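Local structure of TENA/THI-4 protein (Shewanella denitrificans OS217, 3DDE) at residues I28-D33 / K38-I43; I43-T48 / L92-S97; A96-D101 / P162-F167. The protein is of unknown function but adopts an all-helical heme oxygenase-like fold and may act as an iron-containing oxidoreductase. One frame throughout, in Å; residues are numbered along the deposited sequence.

Interaction 1 of 3, residues I28-D33 / K38-I43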
loop_
_atom_site.group_PDB
_atom_site.type_symbol
_atom_site.label_atom_id
_atom_site.label_comp_id
_atom_site.label_asym_id
_atom_site.label_seq_id
_atom_site.Cartn_x
_atom_site.Cartn_y
_atom_site.Cartn_z
ATOM N N ILE A 28 -10.508 32.953 13.181
ATOM C CA ILE A 28 -11.430 33.650 12.282
ATOM C C ILE A 28 -11.859 35.006 12.844
ATOM O O ILE A 28 -11.961 35.970 12.087
ATOM C CB ILE A 28 -12.699 32.805 11.970
ATOM C CG1 ILE A 28 -12.351 31.455 11.324
ATOM C CG2 ILE A 28 -13.646 33.574 11.062
ATOM C CD1 ILE A 28 -11.778 31.533 9.931
ATOM N N HIS A 29 -12.103 35.106 14.155
ATOM C CA HIS A 29 -12.514 36.397 14.725
ATOM C C HIS A 29 -11.350 37.377 14.660
ATOM O O HIS A 29 -11.543 38.535 14.332
ATOM C CB HIS A 29 -13.028 36.330 16.169
ATOM C CG HIS A 29 -14.000 35.223 16.424
ATOM N ND1 HIS A 29 -14.300 34.787 17.697
ATOM C CD2 HIS A 29 -14.669 34.405 15.575
ATOM C CE1 HIS A 29 -15.151 33.778 17.621
ATOM N NE2 HIS A 29 -15.381 33.518 16.344
ATOM N N GLU A 30 -10.147 36.907 14.982
ATOM C CA GLU A 30 -8.948 37.746 14.934
ATOM C C GLU A 30 -8.824 38.391 13.547
ATOM O O GLU A 30 -8.532 39.587 13.427
ATOM C CB GLU A 30 -7.711 36.894 15.248
ATOM C CG GLU A 30 -6.356 37.589 15.160
ATOM C CD GLU A 30 -6.056 38.525 16.316
ATOM O OE1 GLU A 30 -6.928 38.742 17.184
ATOM O OE2 GLU A 30 -4.922 39.045 16.351
ATOM N N VAL A 31 -9.063 37.593 12.507
ATOM C CA VAL A 31 -8.988 38.068 11.124
ATOM C C VAL A 31 -10.087 39.092 10.807
ATOM O O VAL A 31 -9.795 40.199 10.334
ATOM C CB VAL A 31 -9.056 36.885 10.109
ATOM C CG1 VAL A 31 -9.070 37.399 8.677
ATOM C CG2 VAL A 31 -7.887 35.918 10.315
ATOM N N LEU A 32 -11.339 38.734 11.079
ATOM C CA LEU A 32 -12.475 39.619 10.773
ATOM C C LEU A 32 -12.480 40.961 11.526
ATOM O O LEU A 32 -12.959 41.970 10.992
ATOM C CB LEU A 32 -13.809 38.885 10.979
ATOM C CG LEU A 32 -14.076 37.639 10.123
ATOM C CD1 LEU A 32 -15.467 37.108 10.405
ATOM C CD2 LEU A 32 -13.921 37.913 8.641
ATOM N N ASP A 33 -11.853 40.989 12.700
ATOM C CA ASP A 33 -11.709 42.229 13.464
ATOM C C ASP A 33 -10.730 43.167 12.749
ATOM O O ASP A 33 -10.731 44.374 12.990
ATOM C CB ASP A 33 -11.211 41.950 14.890
ATOM C CG ASP A 33 -12.177 41.102 15.701
ATOM O OD1 ASP A 33 -13.195 40.641 15.143
ATOM O OD2 ASP A 33 -11.908 40.886 16.903
ATOM N N LYS A 38 1.232 39.333 9.205
ATOM C CA LYS A 38 1.966 38.533 8.224
ATOM C C LYS A 38 2.255 37.139 8.799
ATOM O O LYS A 38 2.019 36.121 8.138
ATOM C CB LYS A 38 3.268 39.244 7.826
ATOM N N ALA A 39 2.729 37.108 10.044
ATOM C CA ALA A 39 3.056 35.866 10.745
ATOM C C ALA A 39 1.864 34.914 10.830
ATOM O O ALA A 39 2.002 33.709 10.607
ATOM C CB ALA A 39 3.584 36.167 12.140
ATOM N N LEU A 40 0.694 35.453 11.169
ATOM C CA LEU A 40 -0.521 34.639 11.256
ATOM C C LEU A 40 -0.867 34.024 9.895
ATOM O O LEU A 40 -1.175 32.838 9.804
ATOM C CB LEU A 40 -1.705 35.463 11.763
ATOM C CG LEU A 40 -3.043 34.730 11.911
ATOM C CD1 LEU A 40 -2.899 33.596 12.913
ATOM C CD2 LEU A 40 -4.163 35.677 12.324
ATOM N N TYR A 41 -0.800 34.837 8.844
ATOM C CA TYR A 41 -1.119 34.379 7.500
ATOM C C TYR A 41 -0.127 33.295 7.051
ATOM O O TYR A 41 -0.527 32.289 6.472
ATOM C CB TYR A 41 -1.173 35.578 6.553
ATOM C CG TYR A 41 -1.518 35.238 5.126
ATOM C CD1 TYR A 41 -2.734 34.628 4.808
ATOM C CD2 TYR A 41 -0.650 35.558 4.085
ATOM C CE1 TYR A 41 -3.058 34.309 3.492
ATOM C CE2 TYR A 41 -0.966 35.249 2.771
ATOM C CZ TYR A 41 -2.172 34.633 2.478
ATOM O OH TYR A 41 -2.492 34.321 1.175
ATOM N N ALA A 42 1.154 33.487 7.364
ATOM C CA ALA A 42 2.197 32.512 7.029
ATOM C C ALA A 42 1.990 31.173 7.749
ATOM O O ALA A 42 2.041 30.118 7.121
ATOM C CB ALA A 42 3.559 33.073 7.372
ATOM N N ILE A 43 1.784 31.222 9.063
ATOM C CA ILE A 43 1.556 30.012 9.873
ATOM C C ILE A 43 0.434 29.180 9.259
ATOM O O ILE A 43 0.600 27.980 9.009
ATOM C CB ILE A 43 1.192 30.361 11.330
ATOM C CG1 ILE A 43 2.425 30.905 12.068
ATOM C CG2 ILE A 43 0.627 29.131 12.058
ATOM C CD1 ILE A 43 2.129 31.529 13.430
#
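Leu40 meets Glu30 and Val31 in a small apolar contact between helix 26-32 and the start of helix 38-52, two helices joined by a short non-helical connection. The backbones stay well apart, with the CA atoms of Val31 and Leu40 separated by 9.1 Å, and the two segments bury only 77 Å² between them. One long side chain therefore does most of the bridging. Leu40 points toward the other helix with CG anti to the backbone N (chi1 -180°), which stretches the branch outward and presents its CD2 methyl. That methyl lies 4.1 Å from Glu30 CG and 4.2 Å from Val31 CG2, ordinary van der Waals spacing. In this heme oxygenase-like bundle, the two helices share their apolar surroundings with others: Val31 also rests on Val150 and Ile154 of helix 144-157, while Leu40 leans on Tyr221 of helix 193-223. Branched aliphatic residues suit such a buried place, since each can serve more than one helix at once. Glu30 contributes only its aliphatic part. Its chain bends at chi2 (75°), turning the carboxylate away from the leucine methyl, so that an acidic residue is tolerated at the partly exposed border of the contact. Glu30 also touches Trp218 of helix 193-223 and Lys35 in the connecting loop.

Interaction 2 of 3, residues I43-T48 / L92-S97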
loop_
_atom_site.group_PDB
_atom_site.type_symbol
_atom_site.label_atom_id
_atom_site.label_comp_id
_atom_site.label_asym_id
_atom_site.label_seq_id
_atom_site.Cartn_x
_atom_site.Cartn_y
_atom_site.Cartn_z
ATOM N N ILE A 43 1.784 31.222 9.063
ATOM C CA ILE A 43 1.556 30.012 9.873
ATOM C C ILE A 43 0.434 29.180 9.259
ATOM O O ILE A 43 0.600 27.980 9.009
ATOM C CB ILE A 43 1.192 30.361 11.330
ATOM C CG1 ILE A 43 2.425 30.905 12.068
ATOM C CG2 ILE A 43 0.627 29.131 12.058
ATOM C CD1 ILE A 43 2.129 31.529 13.430
ATOM N N TYR A 44 -0.680 29.845 8.979
ATOM C CA TYR A 44 -1.801 29.218 8.321
ATOM C C TYR A 44 -1.534 28.719 6.882
ATOM O O TYR A 44 -1.990 27.636 6.524
ATOM C CB TYR A 44 -3.010 30.144 8.320
ATOM C CG TYR A 44 -4.092 29.659 7.388
ATOM C CD1 TYR A 44 -5.016 28.682 7.778
ATOM C CD2 TYR A 44 -4.165 30.160 6.093
ATOM C CE1 TYR A 44 -5.987 28.238 6.889
ATOM C CE2 TYR A 44 -5.111 29.731 5.210
ATOM C CZ TYR A 44 -6.020 28.793 5.602
ATOM O OH TYR A 44 -6.940 28.430 4.655
HETATM N N MSE A 45 -0.842 29.503 6.051
HETATM C CA MSE A 45 -0.557 29.095 4.659
HETATM C C MSE A 45 0.434 27.928 4.630
HETATM O O MSE A 45 0.412 27.096 3.705
HETATM C CB MSE A 45 -0.037 30.272 3.811
HETATM C CG MSE A 45 -1.051 31.385 3.474
HETATM SE SE MSE A 45 -2.753 30.746 2.515
HETATM C CE MSE A 45 -1.884 29.756 1.025
ATOM N N THR A 46 1.292 27.858 5.647
ATOM C CA THR A 46 2.240 26.752 5.775
ATOM C C THR A 46 1.497 25.440 5.975
ATOM O O THR A 46 1.844 24.446 5.347
ATOM C CB THR A 46 3.230 26.996 6.922
ATOM O OG1 THR A 46 3.964 28.192 6.645
ATOM C CG2 THR A 46 4.197 25.842 7.080
ATOM N N GLU A 47 0.472 25.418 6.836
ATOM C CA GLU A 47 -0.291 24.183 7.050
ATOM C C GLU A 47 -1.127 23.820 5.829
ATOM O O GLU A 47 -1.345 22.635 5.540
ATOM C CB GLU A 47 -1.186 24.246 8.291
ATOM C CG GLU A 47 -0.411 24.410 9.579
ATOM C CD GLU A 47 0.751 23.453 9.665
ATOM O OE1 GLU A 47 0.501 22.228 9.722
ATOM O OE2 GLU A 47 1.915 23.933 9.663
ATOM N N THR A 48 -1.611 24.833 5.125
ATOM C CA THR A 48 -2.364 24.602 3.902
ATOM C C THR A 48 -1.455 23.926 2.892
ATOM O O THR A 48 -1.871 22.991 2.203
ATOM C CB THR A 48 -2.945 25.900 3.340
ATOM O OG1 THR A 48 -3.849 26.444 4.314
ATOM C CG2 THR A 48 -3.708 25.652 2.045
ATOM N N LEU A 92 2.994 28.125 -1.313
ATOM C CA LEU A 92 4.393 28.406 -1.020
ATOM C C LEU A 92 4.811 29.724 -1.689
ATOM O O LEU A 92 5.637 30.444 -1.156
ATOM C CB LEU A 92 5.271 27.234 -1.464
ATOM C CG LEU A 92 6.728 27.227 -0.989
ATOM C CD1 LEU A 92 6.788 27.131 0.530
ATOM C CD2 LEU A 92 7.485 26.055 -1.636
ATOM N N SER A 93 4.219 30.016 -2.846
ATOM C CA SER A 93 4.443 31.260 -3.577
ATOM C C SER A 93 3.854 32.454 -2.825
ATOM O O SER A 93 4.446 33.522 -2.794
ATOM C CB SER A 93 3.835 31.162 -4.981
ATOM O OG SER A 93 4.008 32.370 -5.715
ATOM N N ASP A 94 2.680 32.268 -2.224
ATOM C CA ASP A 94 2.042 33.313 -1.429
ATOM C C ASP A 94 2.880 33.658 -0.191
ATOM O O ASP A 94 2.968 34.829 0.198
ATOM C CB ASP A 94 0.651 32.864 -0.982
ATOM C CG ASP A 94 -0.329 32.717 -2.134
ATOM O OD1 ASP A 94 -0.097 33.318 -3.207
ATOM O OD2 ASP A 94 -1.349 32.004 -1.939
ATOM N N ILE A 95 3.481 32.641 0.425
ATOM C CA ILE A 95 4.321 32.828 1.613
ATOM C C ILE A 95 5.571 33.617 1.252
ATOM O O ILE A 95 6.016 34.469 2.023
ATOM C CB ILE A 95 4.683 31.468 2.292
ATOM C CG1 ILE A 95 3.425 30.831 2.917
ATOM C CG2 ILE A 95 5.756 31.657 3.372
ATOM C CD1 ILE A 95 3.592 29.369 3.344
ATOM N N ALA A 96 6.119 33.339 0.068
ATOM C CA ALA A 96 7.296 34.055 -0.442
ATOM C C ALA A 96 6.942 35.509 -0.803
ATOM O O ALA A 96 7.754 36.434 -0.623
ATOM C CB ALA A 96 7.869 33.317 -1.648
ATOM N N SER A 97 5.712 35.701 -1.278
ATOM C CA SER A 97 5.218 37.023 -1.673
ATOM C C SER A 97 5.060 37.998 -0.508
ATOM O O SER A 97 5.022 39.203 -0.742
ATOM C CB SER A 97 3.893 36.898 -2.441
ATOM O OG SER A 97 4.120 36.204 -3.763
#
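Met45, a selenomethionine, keeps CG beside its backbone N and then folds back at chi2 (-56°) and again at chi3, while Ile95 carries CG1 beside its own N and runs on extended (chi2 167°) to push CD1 across to the facing helix. Met45 and Ile95 make the largest share of the contact between helices 38-52 and 88-97, an almost antiparallel pair in the heme oxygenase-like bundle, with the axes of the short segments at 159° and 9.4 Å apart at their closest. The tightest apolar meeting is at the base of the selenomethionine, where Met45 CB lies 3.6 Å from Ile95 CG1. An unbranched, flexible residue suits the spot, for its curled end lies against the Asp94 carboxylate, with Met45 CE 3.8 Å from Asp94 OD2. That carboxylate is already engaged: OD1 accepts the backbone N of Lys166 and OD2 that of Phe167 at the beginning of helix 166-189, where a negative charge would be expected to be favourable. Met45 also touches the rings of Phe167 and Phe168 in that helix. Ile95 CD1 extends beyond Met45 to Thr46, the two side chains crossing at about a right angle. Thr46 OG1 has its polar partner in Ala42 O, one turn back in its own helix, which is consistent with a methyl lying beside it. The isoleucine methyl settles against both side chain and backbone of the threonine, Ile95 CD1 being 3.5 Å from Thr46 OG1 and 3.6 Å from Thr46 N.

Interaction 3 of 3, residues A96-D101 / P162-F167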
loop_
_atom_site.group_PDB
_atom_site.type_symbol
_atom_site.label_atom_id
_atom_site.label_comp_id
_atom_site.label_asym_id
_atom_site.label_seq_id
_atom_site.Cartn_x
_atom_site.Cartn_y
_atom_site.Cartn_z
ATOM N N ALA A 96 6.119 33.339 0.068
ATOM C CA ALA A 96 7.296 34.055 -0.442
ATOM C C ALA A 96 6.942 35.509 -0.803
ATOM O O ALA A 96 7.754 36.434 -0.623
ATOM C CB ALA A 96 7.869 33.317 -1.648
ATOM N N SER A 97 5.712 35.701 -1.278
ATOM C CA SER A 97 5.218 37.023 -1.673
ATOM C C SER A 97 5.060 37.998 -0.508
ATOM O O SER A 97 5.022 39.203 -0.742
ATOM C CB SER A 97 3.893 36.898 -2.441
ATOM O OG SER A 97 4.120 36.204 -3.763
ATOM N N ILE A 98 4.945 37.494 0.728
ATOM C CA ILE A 98 4.861 38.381 1.906
ATOM C C ILE A 98 6.194 38.481 2.668
ATOM O O ILE A 98 6.228 38.850 3.849
ATOM C CB ILE A 98 3.684 38.058 2.839
ATOM C CG1 ILE A 98 3.775 36.634 3.395
ATOM C CG2 ILE A 98 2.372 38.273 2.097
ATOM C CD1 ILE A 98 2.811 36.389 4.515
ATOM N N GLY A 99 7.290 38.159 1.973
ATOM C CA GLY A 99 8.644 38.323 2.509
ATOM C C GLY A 99 9.268 37.210 3.333
ATOM O O GLY A 99 10.286 37.452 3.987
ATOM N N PHE A 100 8.689 36.009 3.311
ATOM C CA PHE A 100 9.242 34.869 4.063
ATOM C C PHE A 100 9.969 33.868 3.159
ATOM O O PHE A 100 9.734 33.798 1.954
ATOM C CB PHE A 100 8.166 34.130 4.886
ATOM C CG PHE A 100 7.504 34.987 5.927
ATOM C CD1 PHE A 100 8.241 35.505 6.992
ATOM C CD2 PHE A 100 6.154 35.275 5.851
ATOM C CE1 PHE A 100 7.644 36.307 7.948
ATOM C CE2 PHE A 100 5.543 36.072 6.811
ATOM C CZ PHE A 100 6.288 36.587 7.862
ATOM N N ASP A 101 10.817 33.066 3.794
ATOM C CA ASP A 101 11.688 32.104 3.134
ATOM C C ASP A 101 10.965 30.796 2.786
ATOM O O ASP A 101 10.436 30.123 3.663
ATOM C CB ASP A 101 12.868 31.829 4.090
ATOM C CG ASP A 101 14.074 31.211 3.402
ATOM O OD1 ASP A 101 13.909 30.477 2.402
ATOM O OD2 ASP A 101 15.212 31.472 3.874
ATOM N N PRO A 162 -3.467 40.426 -5.613
ATOM C CA PRO A 162 -3.702 39.042 -6.058
ATOM C C PRO A 162 -2.439 38.162 -6.099
ATOM O O PRO A 162 -2.546 36.932 -6.104
ATOM C CB PRO A 162 -4.269 39.210 -7.479
ATOM C CG PRO A 162 -4.100 40.636 -7.835
ATOM C CD PRO A 162 -4.020 41.402 -6.567
ATOM N N GLN A 163 -1.266 38.801 -6.140
ATOM C CA GLN A 163 0.028 38.108 -6.160
ATOM C C GLN A 163 0.299 37.331 -4.867
ATOM O O GLN A 163 0.871 36.251 -4.904
ATOM C CB GLN A 163 1.172 39.119 -6.351
ATOM C CG GLN A 163 1.127 39.970 -7.622
ATOM C CD GLN A 163 1.512 39.226 -8.885
ATOM O OE1 GLN A 163 1.881 38.055 -8.858
ATOM N NE2 GLN A 163 1.441 39.922 -10.010
ATOM N N SER A 164 -0.097 37.881 -3.721
ATOM C CA SER A 164 0.127 37.205 -2.429
ATOM C C SER A 164 -1.062 36.362 -2.018
ATOM O O SER A 164 -1.172 35.952 -0.848
ATOM C CB SER A 164 0.419 38.221 -1.329
ATOM O OG SER A 164 1.582 38.968 -1.635
HETATM N N MSE A 165 -1.938 36.067 -2.976
HETATM C CA MSE A 165 -3.164 35.335 -2.685
HETATM C C MSE A 165 -3.561 34.393 -3.816
HETATM O O MSE A 165 -4.751 34.166 -4.052
HETATM C CB MSE A 165 -4.225 36.398 -2.520
HETATM C CG MSE A 165 -5.414 36.002 -1.705
HETATM SE SE MSE A 165 -6.049 37.791 -1.194
HETATM C CE MSE A 165 -4.656 38.147 0.149
ATOM N N LYS A 166 -2.555 33.849 -4.505
ATOM C CA LYS A 166 -2.765 32.958 -5.649
ATOM C C LYS A 166 -3.479 31.661 -5.282
ATOM O O LYS A 166 -4.249 31.149 -6.087
ATOM C CB LYS A 166 -1.438 32.640 -6.346
ATOM N N PHE A 167 -3.237 31.132 -4.083
ATOM C CA PHE A 167 -3.901 29.896 -3.676
ATOM C C PHE A 167 -5.422 30.056 -3.630
ATOM O O PHE A 167 -6.144 29.149 -4.045
ATOM C CB PHE A 167 -3.399 29.379 -2.326
ATOM C CG PHE A 167 -4.041 28.075 -1.908
ATOM C CD1 PHE A 167 -5.192 28.069 -1.130
ATOM C CD2 PHE A 167 -3.514 26.865 -2.327
ATOM C CE1 PHE A 167 -5.796 26.873 -0.758
ATOM C CE2 PHE A 167 -4.106 25.655 -1.952
ATOM C CZ PHE A 167 -5.249 25.656 -1.171
#
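Ser97 begins the contact near the end of helix 88-97, where its CB lies 3.2 Å from Ser164 OG in the turn leading into helix 166-189, a close carbon-to-oxygen van der Waals contact. The meeting joins two inter-helix connections at one end of the heme oxygenase-like bundle, and small residues suit it, since the CA atoms of Ser97 and Ser164 are only 5.2 Å apart. The hydroxyl of Ser97 bonds chiefly to Ser93 O within its own helix, and its approach to Gln163 O, with Ser97 OG 3.4 Å away, is weak and long. Next comes Ile98, whose CG1 takes the crowded position between backbone N and carbonyl carbon (chi1 60°). This leaves CG2 beside the backbone N, anti to the carbonyl carbon, 3.9 Å from both CB and OG of Ser164. A branched residue can thus cover the serine with one methyl while CD1 packs on Tyr41; the side chain also touches Leu160. Gly99 turns the chain: its positive phi (87°) would force a CB against the preceding carbonyl oxygen, so glycine fits well. Gly99 N bonds to Ala96 O at 3.2 Å, closing the turn after the helix. Phe100, packed on Ala42 and Ile95, and Asp101, the N-cap of helix 102-106, carry the chain away from the contact. On the facing side, buried Ser164 receives both residues of the helix end: besides meeting Ser97 CB and Ile98 CG2, Ser164 OG comes within 3.6 Å of Ser97 O.

In the fold
The three contacts lie on the same side of the chain's centre. Interaction 1 comes first along the chain, and helix 38-52 carries it into interaction 2, whose centre is about 12 Å from its own; the two segments on this helix overlap at Ile43. Helix 88-97 then carries interaction 2 into interaction 3, about 7 Å away between centres. Interactions 1 and 3, with centres about 15 Å apart, are tied by Tyr41 OH, 2.9 Å from Ser164 O in a probable hydrogen bond. Helices distant in sequence, including the start of helix 166-189, are thus brought together in one region of the heme oxygenase-like bundle.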